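Long-range contact in UDP-N-acetylglucosamine 3-dehydrogenase (Acidithiobacillus ferrooxidans, PDB 7BVJ), which catalyses the NAD(+)-dependent oxidation of the glucosamine 3-position of UDP-N-acetylglucosamine to a ketone, a step towards the diamino sugar of lipid A: residues Thr169-Val183 and Ala195-Leu209. Numbering follows the deposited sequence.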
loop_
_atom_site.group_PDB
_atom_site.type_symbol
_atom_site.label_atom_id
_atom_site.label_comp_id
_atom_site.label_asym_id
_atom_site.label_seq_id
_atom_site.Cartn_x
_atom_site.Cartn_y
_atom_site.Cartn_z
ATOM N N THR A 169 -7.206 -8.047 0.338
ATOM C CA THR A 169 -7.741 -9.384 0.138
ATOM C C THR A 169 -6.815 -10.438 0.727
ATOM O O THR A 169 -7.239 -11.301 1.520
ATOM C CB THR A 169 -7.919 -9.616 -1.357
ATOM O OG1 THR A 169 -8.948 -8.745 -1.875
ATOM C CG2 THR A 169 -8.225 -11.077 -1.613
ATOM N N LEU A 170 -5.538 -10.394 0.333
ATOM C CA LEU A 170 -4.616 -11.415 0.825
ATOM C C LEU A 170 -4.483 -11.349 2.343
ATOM O O LEU A 170 -4.335 -12.384 2.996
ATOM C CB LEU A 170 -3.249 -11.286 0.151
ATOM C CG LEU A 170 -3.230 -11.627 -1.350
ATOM C CD1 LEU A 170 -1.937 -11.166 -1.990
ATOM C CD2 LEU A 170 -3.440 -13.112 -1.613
ATOM N N LEU A 171 -4.572 -10.150 2.922
ATOM C CA LEU A 171 -4.372 -10.004 4.361
ATOM C C LEU A 171 -5.592 -10.473 5.147
ATOM O O LEU A 171 -5.466 -11.248 6.098
ATOM C CB LEU A 171 -4.053 -8.548 4.704
ATOM C CG LEU A 171 -3.781 -8.245 6.177
ATOM C CD1 LEU A 171 -2.417 -8.751 6.546
ATOM C CD2 LEU A 171 -3.899 -6.766 6.441
ATOM N N LEU A 172 -6.775 -10.007 4.768
ATOM C CA LEU A 172 -7.988 -10.402 5.468
ATOM C C LEU A 172 -8.247 -11.891 5.344
ATOM O O LEU A 172 -8.769 -12.500 6.286
ATOM C CB LEU A 172 -9.184 -9.619 4.937
ATOM C CG LEU A 172 -9.026 -8.114 5.118
ATOM C CD1 LEU A 172 -10.260 -7.392 4.630
ATOM C CD2 LEU A 172 -8.743 -7.788 6.581
ATOM N N THR A 173 -7.883 -12.503 4.212
ATOM C CA THR A 173 -8.128 -13.933 4.069
ATOM C C THR A 173 -6.991 -14.801 4.586
ATOM O O THR A 173 -7.236 -15.915 5.068
ATOM C CB THR A 173 -8.389 -14.292 2.605
ATOM O OG1 THR A 173 -7.285 -13.835 1.802
ATOM C CG2 THR A 173 -9.717 -13.662 2.121
ATOM N N GLY A 174 -5.750 -14.341 4.480
ATOM C CA GLY A 174 -4.648 -15.232 4.791
ATOM C C GLY A 174 -4.484 -16.372 3.810
ATOM O O GLY A 174 -3.806 -17.352 4.119
ATOM N N ALA A 175 -5.065 -16.258 2.620
ATOM C CA ALA A 175 -5.059 -17.325 1.632
ATOM C C ALA A 175 -4.220 -16.922 0.423
ATOM O O ALA A 175 -3.755 -15.782 0.308
ATOM C CB ALA A 175 -6.496 -17.670 1.226
ATOM N N GLU A 176 -4.009 -17.886 -0.478
ATOM C CA GLU A 176 -3.237 -17.704 -1.696
ATOM C C GLU A 176 -4.113 -17.876 -2.935
ATOM O O GLU A 176 -5.003 -18.733 -2.948
ATOM C CB GLU A 176 -2.068 -18.701 -1.771
ATOM C CG GLU A 176 -0.947 -18.427 -0.787
ATOM C CD GLU A 176 -1.218 -19.043 0.582
ATOM O OE1 GLU A 176 -1.816 -20.144 0.644
ATOM O OE2 GLU A 176 -0.847 -18.419 1.599
ATOM N N PRO A 177 -3.861 -17.107 -4.001
ATOM C CA PRO A 177 -4.692 -17.222 -5.210
ATOM C C PRO A 177 -4.500 -18.564 -5.905
ATOM O O PRO A 177 -3.377 -19.062 -6.039
ATOM C CB PRO A 177 -4.199 -16.069 -6.098
ATOM C CG PRO A 177 -3.359 -15.217 -5.236
ATOM C CD PRO A 177 -2.793 -16.111 -4.169
ATOM N N VAL A 178 -5.627 -19.137 -6.336
ATOM C CA VAL A 178 -5.640 -20.327 -7.175
ATOM C C VAL A 178 -5.995 -19.996 -8.612
ATOM O O VAL A 178 -5.593 -20.737 -9.516
ATOM C CB VAL A 178 -6.617 -21.397 -6.643
ATOM C CG1 VAL A 178 -6.241 -22.779 -7.179
ATOM C CG2 VAL A 178 -6.641 -21.415 -5.188
ATOM N N ASP A 179 -6.802 -18.960 -8.839
ATOM C CA ASP A 179 -7.243 -18.615 -10.183
ATOM C C ASP A 179 -7.389 -17.111 -10.246
ATOM O O ASP A 179 -7.933 -16.498 -9.325
ATOM C CB ASP A 179 -8.569 -19.290 -10.551
ATOM C CG ASP A 179 -9.041 -18.942 -11.969
ATOM O OD1 ASP A 179 -9.723 -17.901 -12.168
ATOM O OD2 ASP A 179 -8.741 -19.725 -12.892
ATOM N N VAL A 180 -6.899 -16.521 -11.330
ATOM C CA VAL A 180 -7.064 -15.098 -11.580
ATOM C C VAL A 180 -7.591 -14.927 -12.997
ATOM O O VAL A 180 -6.995 -15.437 -13.953
ATOM C CB VAL A 180 -5.757 -14.314 -11.385
ATOM C CG1 VAL A 180 -4.636 -14.965 -12.124
ATOM C CG2 VAL A 180 -5.922 -12.894 -11.872
ATOM N N ARG A 181 -8.717 -14.246 -13.129
ATOM C CA ARG A 181 -9.235 -13.851 -14.420
ATOM C C ARG A 181 -9.451 -12.359 -14.356
ATOM O O ARG A 181 -9.641 -11.808 -13.273
ATOM C CB ARG A 181 -10.540 -14.565 -14.768
ATOM C CG ARG A 181 -10.409 -16.058 -14.817
ATOM C CD ARG A 181 -11.764 -16.735 -14.724
ATOM N NE ARG A 181 -12.044 -17.512 -15.928
ATOM C CZ ARG A 181 -11.463 -18.673 -16.212
ATOM N NH1 ARG A 181 -10.567 -19.191 -15.374
ATOM N NH2 ARG A 181 -11.779 -19.318 -17.331
ATOM N N ALA A 182 -9.402 -11.702 -15.512
ATOM C CA ALA A 182 -9.485 -10.250 -15.515
ATOM C C ALA A 182 -9.938 -9.767 -16.884
ATOM O O ALA A 182 -9.840 -10.480 -17.889
ATOM C CB ALA A 182 -8.140 -9.614 -15.131
ATOM N N VAL A 183 -10.460 -8.538 -16.893
ATOM C CA VAL A 183 -10.787 -7.809 -18.108
ATOM C C VAL A 183 -10.203 -6.413 -17.981
ATOM O O VAL A 183 -9.981 -5.901 -16.877
ATOM C CB VAL A 183 -12.303 -7.722 -18.368
ATOM C CG1 VAL A 183 -12.894 -9.101 -18.471
ATOM C CG2 VAL A 183 -12.990 -6.910 -17.252
ATOM N N ALA A 195 -9.659 -1.747 -15.165
ATOM C CA ALA A 195 -9.540 -3.191 -15.147
ATOM C C ALA A 195 -10.404 -3.736 -14.023
ATOM O O ALA A 195 -10.760 -3.029 -13.079
ATOM C CB ALA A 195 -8.085 -3.650 -14.990
ATOM N N THR A 196 -10.776 -4.999 -14.169
ATOM C CA THR A 196 -11.532 -5.691 -13.144
ATOM C C THR A 196 -11.025 -7.117 -13.106
ATOM O O THR A 196 -10.905 -7.765 -14.153
ATOM C CB THR A 196 -13.034 -5.630 -13.414
ATOM O OG1 THR A 196 -13.453 -4.263 -13.332
ATOM C CG2 THR A 196 -13.816 -6.457 -12.383
ATOM N N ALA A 197 -10.663 -7.563 -11.906
ATOM C CA ALA A 197 -10.157 -8.904 -11.689
ATOM C C ALA A 197 -11.125 -9.690 -10.818
ATOM O O ALA A 197 -11.815 -9.130 -9.957
ATOM C CB ALA A 197 -8.774 -8.885 -11.034
ATOM N N TRP A 198 -11.136 -11.000 -11.054
ATOM C CA TRP A 198 -11.966 -11.984 -10.373
ATOM C C TRP A 198 -11.007 -13.084 -9.939
ATOM O O TRP A 198 -10.492 -13.842 -10.777
ATOM C CB TRP A 198 -13.056 -12.507 -11.314
ATOM C CG TRP A 198 -13.955 -13.529 -10.727
ATOM C CD1 TRP A 198 -13.690 -14.859 -10.565
ATOM C CD2 TRP A 198 -15.274 -13.316 -10.216
ATOM N NE1 TRP A 198 -14.754 -15.479 -9.993
ATOM C CE2 TRP A 198 -15.749 -14.559 -9.775
ATOM C CE3 TRP A 198 -16.103 -12.191 -10.103
ATOM C CZ2 TRP A 198 -17.023 -14.720 -9.216
ATOM C CZ3 TRP A 198 -17.364 -12.350 -9.546
ATOM C CH2 TRP A 198 -17.814 -13.611 -9.114
ATOM N N MET A 199 -10.718 -13.110 -8.644
ATOM C CA MET A 199 -9.644 -13.892 -8.056
ATOM C C MET A 199 -10.258 -14.923 -7.123
ATOM O O MET A 199 -11.055 -14.575 -6.250
ATOM C CB MET A 199 -8.671 -12.981 -7.283
ATOM C CG MET A 199 -7.434 -13.673 -6.719
ATOM S SD MET A 199 -6.166 -12.550 -6.020
ATOM C CE MET A 199 -5.016 -12.381 -7.383
ATOM N N THR A 200 -9.891 -16.180 -7.302
ATOM C CA THR A 200 -10.288 -17.256 -6.402
ATOM C C THR A 200 -9.062 -17.703 -5.613
ATOM O O THR A 200 -8.041 -18.079 -6.208
ATOM C CB THR A 200 -10.897 -18.416 -7.186
ATOM O OG1 THR A 200 -11.799 -17.889 -8.164
ATOM C CG2 THR A 200 -11.675 -19.343 -6.263
ATOM N N LEU A 201 -9.170 -17.650 -4.285
ATOM C CA LEU A 201 -8.106 -18.032 -3.365
ATOM C C LEU A 201 -8.271 -19.481 -2.926
ATOM O O LEU A 201 -9.296 -20.117 -3.173
ATOM C CB LEU A 201 -8.088 -17.120 -2.140
ATOM C CG LEU A 201 -8.025 -15.613 -2.413
ATOM C CD1 LEU A 201 -7.935 -14.853 -1.109
ATOM C CD2 LEU A 201 -6.849 -15.245 -3.299
ATOM N N ASN A 202 -7.243 -20.007 -2.252
ATOM C CA ASN A 202 -7.227 -21.437 -1.954
ATOM C C ASN A 202 -8.067 -21.821 -0.742
ATOM O O ASN A 202 -8.157 -23.014 -0.439
ATOM C CB ASN A 202 -5.775 -21.953 -1.826
ATOM C CG ASN A 202 -5.028 -21.429 -0.610
ATOM O OD1 ASN A 202 -5.454 -20.492 0.070
ATOM N ND2 ASN A 202 -3.884 -22.059 -0.327
ATOM N N ASN A 203 -8.714 -20.865 -0.075
ATOM C CA ASN A 203 -9.719 -21.159 0.937
ATOM C C ASN A 203 -11.130 -21.026 0.385
ATOM O O ASN A 203 -12.087 -21.006 1.163
ATOM C CB ASN A 203 -9.550 -20.231 2.141
ATOM C CG ASN A 203 -9.905 -18.799 1.804
ATOM O OD1 ASN A 203 -9.902 -18.427 0.628
ATOM N ND2 ASN A 203 -10.224 -17.990 2.822
ATOM N N GLY A 204 -11.269 -20.871 -0.939
ATOM C CA GLY A 204 -12.536 -20.624 -1.594
ATOM C C GLY A 204 -13.022 -19.184 -1.636
ATOM O O GLY A 204 -14.087 -18.939 -2.216
ATOM N N THR A 205 -12.313 -18.230 -1.018
ATOM C CA THR A 205 -12.713 -16.822 -1.103
ATOM C C THR A 205 -12.588 -16.294 -2.529
ATOM O O THR A 205 -11.657 -16.639 -3.256
ATOM C CB THR A 205 -11.860 -15.934 -0.187
ATOM O OG1 THR A 205 -11.911 -16.408 1.161
ATOM C CG2 THR A 205 -12.377 -14.493 -0.212
ATOM N N VAL A 206 -13.531 -15.441 -2.923
ATOM C CA VAL A 206 -13.533 -14.791 -4.230
ATOM C C VAL A 206 -13.403 -13.292 -4.004
ATOM O O VAL A 206 -14.093 -12.729 -3.149
ATOM C CB VAL A 206 -14.813 -15.122 -5.031
ATOM C CG1 VAL A 206 -14.949 -14.213 -6.288
ATOM C CG2 VAL A 206 -14.834 -16.594 -5.432
ATOM N N ALA A 207 -12.512 -12.656 -4.759
ATOM C CA ALA A 207 -12.328 -11.206 -4.748
ATOM C C ALA A 207 -12.644 -10.653 -6.127
ATOM O O ALA A 207 -12.107 -11.134 -7.123
ATOM C CB ALA A 207 -10.895 -10.818 -4.359
ATOM N N ASN A 208 -13.481 -9.621 -6.178
ATOM C CA ASN A 208 -13.977 -9.022 -7.414
ATOM C C ASN A 208 -13.598 -7.544 -7.350
ATOM O O ASN A 208 -14.336 -6.741 -6.769
ATOM C CB ASN A 208 -15.524 -9.258 -7.538
ATOM C CG ASN A 208 -16.171 -8.402 -8.605
ATOM O OD1 ASN A 208 -15.498 -7.873 -9.497
ATOM N ND2 ASN A 208 -17.489 -8.260 -8.523
ATOM N N LEU A 209 -12.451 -7.194 -7.946
ATOM C CA LEU A 209 -11.754 -5.937 -7.688
ATOM C C LEU A 209 -11.689 -5.080 -8.943
ATOM O O LEU A 209 -11.108 -5.494 -9.951
ATOM C CB LEU A 209 -10.332 -6.202 -7.189
ATOM C CG LEU A 209 -10.241 -7.228 -6.059
ATOM C CD1 LEU A 209 -8.798 -7.325 -5.581
ATOM C CD2 LEU A 209 -11.159 -6.772 -4.937
HETATM O O HOH W 1 -10.945 -16.758 -10.279
#
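Leu201 of strand 195-201 fits into a hollow walled by Thr169, Thr173, Ala175 and Pro177, where the last turn of helix 157-173 runs into the edge strand of the C-terminal sheet of this Gfo/Idh/MocA enzyme. The contact illustrates how an antiparallel beta hairpin, here strands 177-185 and 194-201, can be tied to the helix that leads into it. Leu201 sends one methyl to the helix and the other to the facing strand: CD1 lies 3.2 Å from Thr173 OG1, while CD2 presses on Pro177 CA at 3.5 Å, a tight carbon pair. Thr173 is turned with OG1 between its backbone N and carbonyl carbon (chi1 55°), from where OG1 donates back to Thr169 O; its CG2 meets Thr205 CG2 at 3.6 Å. Thr169, whose OG1 bonds to Asp165 O one turn earlier, rests CG2 in the angle between Leu201 CD1 and Ala207 CB. On the same sheet face as Val180, Met199 lies alongside the Pro177 ring, its chain bent at chi3, with SD and CE both against Pro177 CG. Beyond, Ala182 and Ala197 continue this face, and helix 290-312 packs against Val180 and Ala182.

Close to where strand 177-185 begins and strand 195-201 ends lies a classic beta bulge: Val178 N and Asp179 N both donate to Thr200 O in its carbonyl plane, and regular antiparallel pairing then runs on through Val183 and Thr196. Beside the type I turn 201-204, the Ala175 methyl is a small bump over the face of the Asn203 amide, 3.5 Å from OD1, and meets the Asn202 amide nearly in plane, 3.2 Å from its OD1. Asn203 OD1 closes an Asx turn onto Thr205 N. Asn202 OD1 receives Glu176 N at 3.0 Å in a nearly straight bond (172°), the donor standing above the amide plane.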